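Local coordinates for microcin B17-processing protein McbC (Escherichia coli str. K-12 substr. MG1655, PDB 6GRH) that acts as an FMN-binding oxidoreductase of the nitroreductase family, needed to process the inactive microcin B17 precursor McbA into the active peptide, at residues D[132-137]-D[172-177]; D[179-184]-D[233-238]. All coordinates share one frame; numbering follows the deposited sequence.

Interaction 1: residues D[132-137]-D[172-177]; sequences FLCRLS and RSLSGG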
loop_
_atom_site.group_PDB
_atom_site.type_symbol
_atom_site.label_atom_id
_atom_site.label_comp_id
_atom_site.label_asym_id
_atom_site.label_seq_id
_atom_site.Cartn_x
_atom_site.Cartn_y
_atom_site.Cartn_z
ATOM N N PHE D 132 -15.876 -17.142 -18.496
ATOM C CA PHE D 132 -15.889 -18.575 -18.334
ATOM C C PHE D 132 -17.321 -19.036 -18.049
ATOM O O PHE D 132 -18.092 -18.331 -17.398
ATOM C CB PHE D 132 -14.951 -18.975 -17.208
ATOM C CG PHE D 132 -13.483 -18.834 -17.547
ATOM C CD1 PHE D 132 -12.840 -17.622 -17.399
ATOM C CD2 PHE D 132 -12.748 -19.925 -18.010
ATOM C CE1 PHE D 132 -11.475 -17.491 -17.686
ATOM C CE2 PHE D 132 -11.390 -19.808 -18.307
ATOM C CZ PHE D 132 -10.757 -18.582 -18.170
ATOM N N LEU D 133 -17.662 -20.201 -18.577
ATOM C CA LEU D 133 -18.989 -20.776 -18.454
ATOM C C LEU D 133 -18.865 -21.970 -17.523
ATOM O O LEU D 133 -18.026 -22.841 -17.763
ATOM C CB LEU D 133 -19.488 -21.229 -19.813
ATOM C CG LEU D 133 -20.714 -22.158 -19.860
ATOM C CD1 LEU D 133 -21.933 -21.458 -19.286
ATOM C CD2 LEU D 133 -20.938 -22.569 -21.302
ATOM N N CYS D 134 -19.676 -21.991 -16.466
ATOM C CA CYS D 134 -19.671 -23.085 -15.489
ATOM C C CYS D 134 -21.010 -23.801 -15.504
ATOM O O CYS D 134 -22.043 -23.178 -15.258
ATOM C CB CYS D 134 -19.367 -22.540 -14.082
ATOM S SG CYS D 134 -17.668 -21.935 -13.897
ATOM N N ARG D 135 -20.994 -25.106 -15.800
ATOM C CA ARG D 135 -22.208 -25.924 -15.839
ATOM C C ARG D 135 -22.472 -26.451 -14.424
ATOM O O ARG D 135 -21.603 -27.085 -13.841
ATOM C CB ARG D 135 -22.029 -27.077 -16.827
ATOM C CG ARG D 135 -23.168 -28.073 -16.858
ATOM C CD ARG D 135 -23.034 -29.004 -18.058
ATOM N NE ARG D 135 -24.034 -30.057 -18.033
ATOM C CZ ARG D 135 -23.941 -31.203 -17.345
ATOM N NH1 ARG D 135 -22.877 -31.489 -16.590
ATOM N NH2 ARG D 135 -24.935 -32.073 -17.415
ATOM N N LEU D 136 -23.660 -26.188 -13.887
ATOM C CA LEU D 136 -23.944 -26.377 -12.450
ATOM C C LEU D 136 -25.034 -27.368 -12.099
ATOM O O LEU D 136 -25.247 -27.629 -10.907
ATOM C CB LEU D 136 -24.336 -25.048 -11.810
ATOM C CG LEU D 136 -23.308 -23.926 -11.885
ATOM C CD1 LEU D 136 -23.862 -22.698 -11.200
ATOM C CD2 LEU D 136 -22.019 -24.378 -11.237
ATOM N N SER D 137 -25.739 -27.884 -13.102
ATOM C CA SER D 137 -26.793 -28.874 -12.883
ATOM C C SER D 137 -26.662 -29.972 -13.918
ATOM O O SER D 137 -26.353 -29.693 -15.080
ATOM C CB SER D 137 -28.159 -28.210 -13.036
ATOM O OG SER D 137 -29.196 -29.172 -13.187
ATOM N N ARG D 172 -20.460 -25.610 -5.251
ATOM C CA ARG D 172 -19.984 -25.308 -3.902
ATOM C C ARG D 172 -19.072 -24.072 -3.924
ATOM O O ARG D 172 -19.290 -23.122 -3.164
ATOM C CB ARG D 172 -19.273 -26.526 -3.299
ATOM C CG ARG D 172 -18.740 -26.309 -1.900
ATOM C CD ARG D 172 -18.099 -27.563 -1.329
ATOM N NE ARG D 172 -17.064 -27.180 -0.362
ATOM C CZ ARG D 172 -17.271 -26.892 0.929
ATOM N NH1 ARG D 172 -18.493 -26.967 1.481
ATOM N NH2 ARG D 172 -16.225 -26.536 1.681
ATOM N N SER D 173 -18.094 -24.065 -4.828
ATOM C CA SER D 173 -17.143 -22.936 -4.907
ATOM C C SER D 173 -17.798 -21.595 -5.277
ATOM O O SER D 173 -17.476 -20.538 -4.702
ATOM C CB SER D 173 -15.973 -23.270 -5.844
ATOM O OG SER D 173 -16.312 -23.108 -7.222
ATOM N N LEU D 174 -18.737 -21.620 -6.212
ATOM C CA LEU D 174 -19.352 -20.358 -6.691
ATOM C C LEU D 174 -20.402 -19.752 -5.759
ATOM O O LEU D 174 -20.614 -18.563 -5.771
ATOM C CB LEU D 174 -19.987 -20.588 -8.058
ATOM C CG LEU D 174 -19.044 -20.895 -9.220
ATOM C CD1 LEU D 174 -19.850 -21.228 -10.457
ATOM C CD2 LEU D 174 -18.193 -19.696 -9.510
ATOM N N SER D 175 -21.075 -20.577 -4.978
ATOM C CA SER D 175 -22.266 -20.153 -4.231
ATOM C C SER D 175 -21.936 -19.661 -2.829
ATOM O O SER D 175 -22.811 -19.131 -2.140
ATOM C CB SER D 175 -23.270 -21.300 -4.156
ATOM O OG SER D 175 -22.710 -22.419 -3.491
ATOM N N GLY D 176 -20.691 -19.880 -2.405
ATOM C CA GLY D 176 -20.198 -19.444 -1.109
ATOM C C GLY D 176 -21.056 -19.862 0.059
ATOM O O GLY D 176 -21.607 -20.958 0.080
ATOM N N GLY D 177 -21.197 -18.970 1.025
ATOM C CA GLY D 177 -21.986 -19.260 2.207
ATOM C C GLY D 177 -23.490 -19.321 2.029
ATOM O O GLY D 177 -24.154 -19.948 2.826
#
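Leu174 reaches from the last turn of helix 167-175 to Cys134 near the end of strand 129-135 and to Leu136 just after it. Its CB points toward the strand. CG stands anti to the carbonyl carbon (chi1 -67°), and chi2 of 174° sends CD1 straight on as the tip of the chain. CD1 alone makes the contact. Leu174 CD1 meets Cys134 CB at 3.9 Å and Leu136 CD2, also at 3.9 Å. Cys134 SG lies only a little further from Leu174 CD1, at 4.1 Å. One methyl therefore sits against two residues, Cys134 and Leu136, whose CB atoms both face the helix. The Leu136 and Leu174 side chains cross obliquely. The backbones stay well apart, with 9.2 Å between Cys134 CA and Leu174 CA. The contact is small and wholly apolar, and all three residues are buried. Leu174 also touches Ala188 of strand 187-194, Val259 and Phe261 of strand 254-263, and Val243 of helix 240-246. This is core packing. It lays the C-terminal turn of helix 167-175 against one face of the antiparallel sheet, beside helix 240-246.

Interaction 2: residues D[179-184]-D[233-238]; sequences SERLGK and RVWAGY. With FMN (flavin mononucleotide), chain O.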
loop_
_atom_site.group_PDB
_atom_site.type_symbol
_atom_site.label_atom_id
_atom_site.label_comp_id
_atom_site.label_asym_id
_atom_site.label_seq_id
_atom_site.Cartn_x
_atom_site.Cartn_y
_atom_site.Cartn_z
ATOM N N SER D 179 -25.683 -20.628 -0.227
ATOM C CA SER D 179 -26.148 -21.570 -1.245
ATOM C C SER D 179 -27.596 -22.034 -1.040
ATOM O O SER D 179 -28.318 -22.261 -2.012
ATOM C CB SER D 179 -25.206 -22.769 -1.332
ATOM O OG SER D 179 -25.117 -23.409 -0.082
ATOM N N GLU D 180 -28.042 -22.158 0.206
ATOM C CA GLU D 180 -29.439 -22.530 0.434
ATOM C C GLU D 180 -30.405 -21.505 -0.163
ATOM O O GLU D 180 -31.386 -21.874 -0.795
ATOM C CB GLU D 180 -29.745 -22.732 1.919
ATOM C CG GLU D 180 -31.014 -23.552 2.138
ATOM C CD GLU D 180 -31.479 -23.582 3.584
ATOM O OE1 GLU D 180 -30.659 -23.299 4.494
ATOM O OE2 GLU D 180 -32.674 -23.888 3.814
ATOM N N ARG D 181 -30.125 -20.220 0.053
ATOM C CA ARG D 181 -30.977 -19.157 -0.471
ATOM C C ARG D 181 -30.874 -19.086 -2.007
ATOM O O ARG D 181 -31.867 -18.856 -2.695
ATOM C CB ARG D 181 -30.612 -17.818 0.193
ATOM C CG ARG D 181 -31.141 -16.577 -0.490
ATOM C CD ARG D 181 -31.060 -15.333 0.380
ATOM N NE ARG D 181 -31.336 -14.192 -0.481
ATOM C CZ ARG D 181 -30.463 -13.620 -1.299
ATOM N NH1 ARG D 181 -29.199 -14.037 -1.360
ATOM N NH2 ARG D 181 -30.858 -12.621 -2.081
ATOM N N LEU D 182 -29.670 -19.300 -2.537
ATOM C CA LEU D 182 -29.463 -19.282 -3.992
ATOM C C LEU D 182 -30.285 -20.315 -4.725
ATOM O O LEU D 182 -30.815 -20.016 -5.783
ATOM C CB LEU D 182 -27.987 -19.467 -4.361
ATOM C CG LEU D 182 -27.649 -19.403 -5.850
ATOM C CD1 LEU D 182 -27.882 -18.000 -6.395
ATOM C CD2 LEU D 182 -26.213 -19.840 -6.080
ATOM N N GLY D 183 -30.362 -21.520 -4.172
ATOM C CA GLY D 183 -31.082 -22.632 -4.783
ATOM C C GLY D 183 -30.185 -23.336 -5.786
ATOM O O GLY D 183 -28.987 -23.509 -5.534
ATOM N N LYS D 184 -30.750 -23.701 -6.936
ATOM C CA LYS D 184 -30.062 -24.506 -7.924
ATOM C C LYS D 184 -30.147 -23.884 -9.317
ATOM O O LYS D 184 -31.038 -24.196 -10.094
ATOM C CB LYS D 184 -30.599 -25.929 -7.892
ATOM C CG LYS D 184 -30.221 -26.647 -6.607
ATOM C CD LYS D 184 -30.448 -28.139 -6.713
ATOM C CE LYS D 184 -31.897 -28.499 -6.467
ATOM N NZ LYS D 184 -32.232 -28.432 -5.010
ATOM N N ARG D 233 -28.736 -13.623 -11.617
ATOM C CA ARG D 233 -28.298 -12.831 -10.476
ATOM C C ARG D 233 -26.777 -12.681 -10.493
ATOM O O ARG D 233 -26.058 -13.660 -10.482
ATOM C CB ARG D 233 -28.746 -13.463 -9.150
ATOM C CG ARG D 233 -28.390 -12.620 -7.921
ATOM C CD ARG D 233 -29.001 -13.125 -6.624
ATOM N NE ARG D 233 -30.432 -12.803 -6.554
ATOM C CZ ARG D 233 -30.985 -11.783 -5.886
ATOM N NH1 ARG D 233 -30.264 -10.933 -5.168
ATOM N NH2 ARG D 233 -32.297 -11.598 -5.970
ATOM N N VAL D 234 -26.318 -11.435 -10.472
ATOM C CA VAL D 234 -24.900 -11.122 -10.288
ATOM C C VAL D 234 -24.596 -11.395 -8.829
ATOM O O VAL D 234 -25.413 -11.129 -7.970
ATOM C CB VAL D 234 -24.571 -9.651 -10.710
ATOM C CG1 VAL D 234 -23.071 -9.365 -10.607
ATOM C CG2 VAL D 234 -25.020 -9.395 -12.128
ATOM N N TRP D 235 -23.404 -11.907 -8.547
ATOM C CA TRP D 235 -23.132 -12.508 -7.267
ATOM C C TRP D 235 -21.670 -12.305 -6.860
ATOM O O TRP D 235 -20.764 -12.711 -7.562
ATOM C CB TRP D 235 -23.435 -13.987 -7.405
ATOM C CG TRP D 235 -23.363 -14.799 -6.192
ATOM C CD1 TRP D 235 -22.302 -15.559 -5.758
ATOM C CD2 TRP D 235 -24.436 -15.063 -5.309
ATOM N NE1 TRP D 235 -22.656 -16.258 -4.632
ATOM C CE2 TRP D 235 -23.968 -15.982 -4.341
ATOM C CE3 TRP D 235 -25.763 -14.621 -5.240
ATOM C CZ2 TRP D 235 -24.762 -16.427 -3.305
ATOM C CZ3 TRP D 235 -26.553 -15.074 -4.220
ATOM C CH2 TRP D 235 -26.057 -15.980 -3.257
ATOM N N ALA D 236 -21.482 -11.716 -5.695
ATOM C CA ALA D 236 -20.170 -11.477 -5.107
ATOM C C ALA D 236 -19.850 -12.359 -3.910
ATOM O O ALA D 236 -18.747 -12.301 -3.395
ATOM C CB ALA D 236 -20.078 -10.004 -4.718
ATOM N N GLY D 237 -20.781 -13.208 -3.493
ATOM C CA GLY D 237 -20.626 -14.007 -2.271
ATOM C C GLY D 237 -19.962 -15.349 -2.556
ATOM O O GLY D 237 -20.583 -16.391 -2.407
ATOM N N TYR D 238 -18.710 -15.309 -3.012
ATOM C CA TYR D 238 -17.941 -16.526 -3.274
ATOM C C TYR D 238 -16.526 -16.335 -2.755
ATOM O O TYR D 238 -16.065 -15.193 -2.528
ATOM C CB TYR D 238 -17.954 -16.876 -4.777
ATOM C CG TYR D 238 -17.314 -15.838 -5.642
ATOM C CD1 TYR D 238 -15.946 -15.860 -5.891
ATOM C CD2 TYR D 238 -18.058 -14.783 -6.151
ATOM C CE1 TYR D 238 -15.344 -14.873 -6.651
ATOM C CE2 TYR D 238 -17.482 -13.819 -6.916
ATOM C CZ TYR D 238 -16.117 -13.863 -7.161
ATOM O OH TYR D 238 -15.523 -12.873 -7.919
HETATM N N1 FMN O . -27.269 -10.618 -4.598
HETATM C C2 FMN O . -27.089 -11.578 -3.654
HETATM O O2 FMN O . -28.106 -12.129 -3.197
HETATM N N3 FMN O . -25.862 -11.939 -3.208
HETATM C C4 FMN O . -24.728 -11.373 -3.685
HETATM O O4 FMN O . -23.600 -11.723 -3.273
HETATM C C4A FMN O . -24.840 -10.305 -4.709
HETATM N N5 FMN O . -23.758 -9.677 -5.228
HETATM C C5A FMN O . -23.900 -8.714 -6.175
HETATM C C6 FMN O . -22.763 -8.101 -6.695
HETATM C C7 FMN O . -22.858 -7.108 -7.665
HETATM C C7M FMN O . -21.607 -6.459 -8.205
HETATM C C8 FMN O . -24.195 -6.700 -8.170
HETATM C C8M FMN O . -24.311 -5.632 -9.220
HETATM C C9 FMN O . -25.345 -7.308 -7.664
HETATM C C9A FMN O . -25.256 -8.311 -6.676
HETATM N N10 FMN O . -26.405 -8.957 -6.135
HETATM C C10 FMN O . -26.217 -9.957 -5.148
HETATM C "C1'" FMN O . -27.769 -8.633 -6.569
HETATM C "C2'" FMN O . -28.263 -7.405 -5.837
HETATM O "O2'" FMN O . -28.498 -7.739 -4.455
HETATM C "C3'" FMN O . -29.512 -6.855 -6.535
HETATM O "O3'" FMN O . -29.162 -6.359 -7.834
HETATM C "C4'" FMN O . -30.196 -5.742 -5.748
HETATM O "O4'" FMN O . -30.653 -6.259 -4.497
HETATM C "C5'" FMN O . -31.404 -5.139 -6.461
HETATM O "O5'" FMN O . -32.346 -6.173 -6.741
HETATM P P FMN O . -32.822 -6.477 -8.240
HETATM O O1P FMN O . -31.588 -6.870 -9.018
HETATM O O2P FMN O . -33.787 -7.632 -8.062
HETATM O O3P FMN O . -33.454 -5.178 -8.632
#
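FMN O2 is gripped by two arginines, one from each segment. Arg181 brings both terminal nitrogens: Arg181 NH1 lies 2.9 Å from FMN O2 and Arg181 NH2 3.0 Å. The flavin oxygen lies near the guanidinium plane, at its edge. The extended Arg181 chain carries this fork out from the helix, and Asp178 forms a salt bridge with NH1. Arg233 NH1 adds a weak bond to O2 and a straighter one to FMN N1 (3.1 Å, 159°). Its guanidinium stands almost upright to that of Arg181, the planes 81° apart, and Gly86 O and Ser85 O take its NE and NH2. Two positive groups near O2 and N1 would probably stabilise negative charge on a reduced flavin. Trp235 lies between helix and cofactor. Leu182 CD1 sits over one face of Trp235, 4.2 Å from the centroid of its six-membered ring, in a CH-pi contact. FMN O4 lies over the opposite face, and Trp235 CZ3 comes within 3.4 Å of FMN N3. Ala236 N bonds to FMN O4 and N5. The contact joins helix 179-182 to strand 231-235, outermost in the sheet within this chain. The neighbouring strand 254-263 supplies Phe261, edge-to-face to Trp235.

Overall arrangement
The interactions lie side by side, their centres about 9 Å apart. Interaction 1 closes with helix 167-175, and interaction 2 opens with helix 179-182 just after it along the chain. Both reach the same sheet, at strand 129-135 in its interior and at strand 231-235, outermost within this chain. They touch directly, with Leu174 O 3.3 Å from Trp235 NE1. Phe261 of strand 254-263 touches Leu136 and Leu174 of interaction 1 and Leu182 and Trp235 of interaction 2. Interaction 1 belongs to the hydrophobic core of the nitroreductase fold, whereas interaction 2 forms one wall of the FMN site. Arg117 of the second subunit hydrogen-bonds FMN and its Met209 packs on Ala236, so the site lies between subunits.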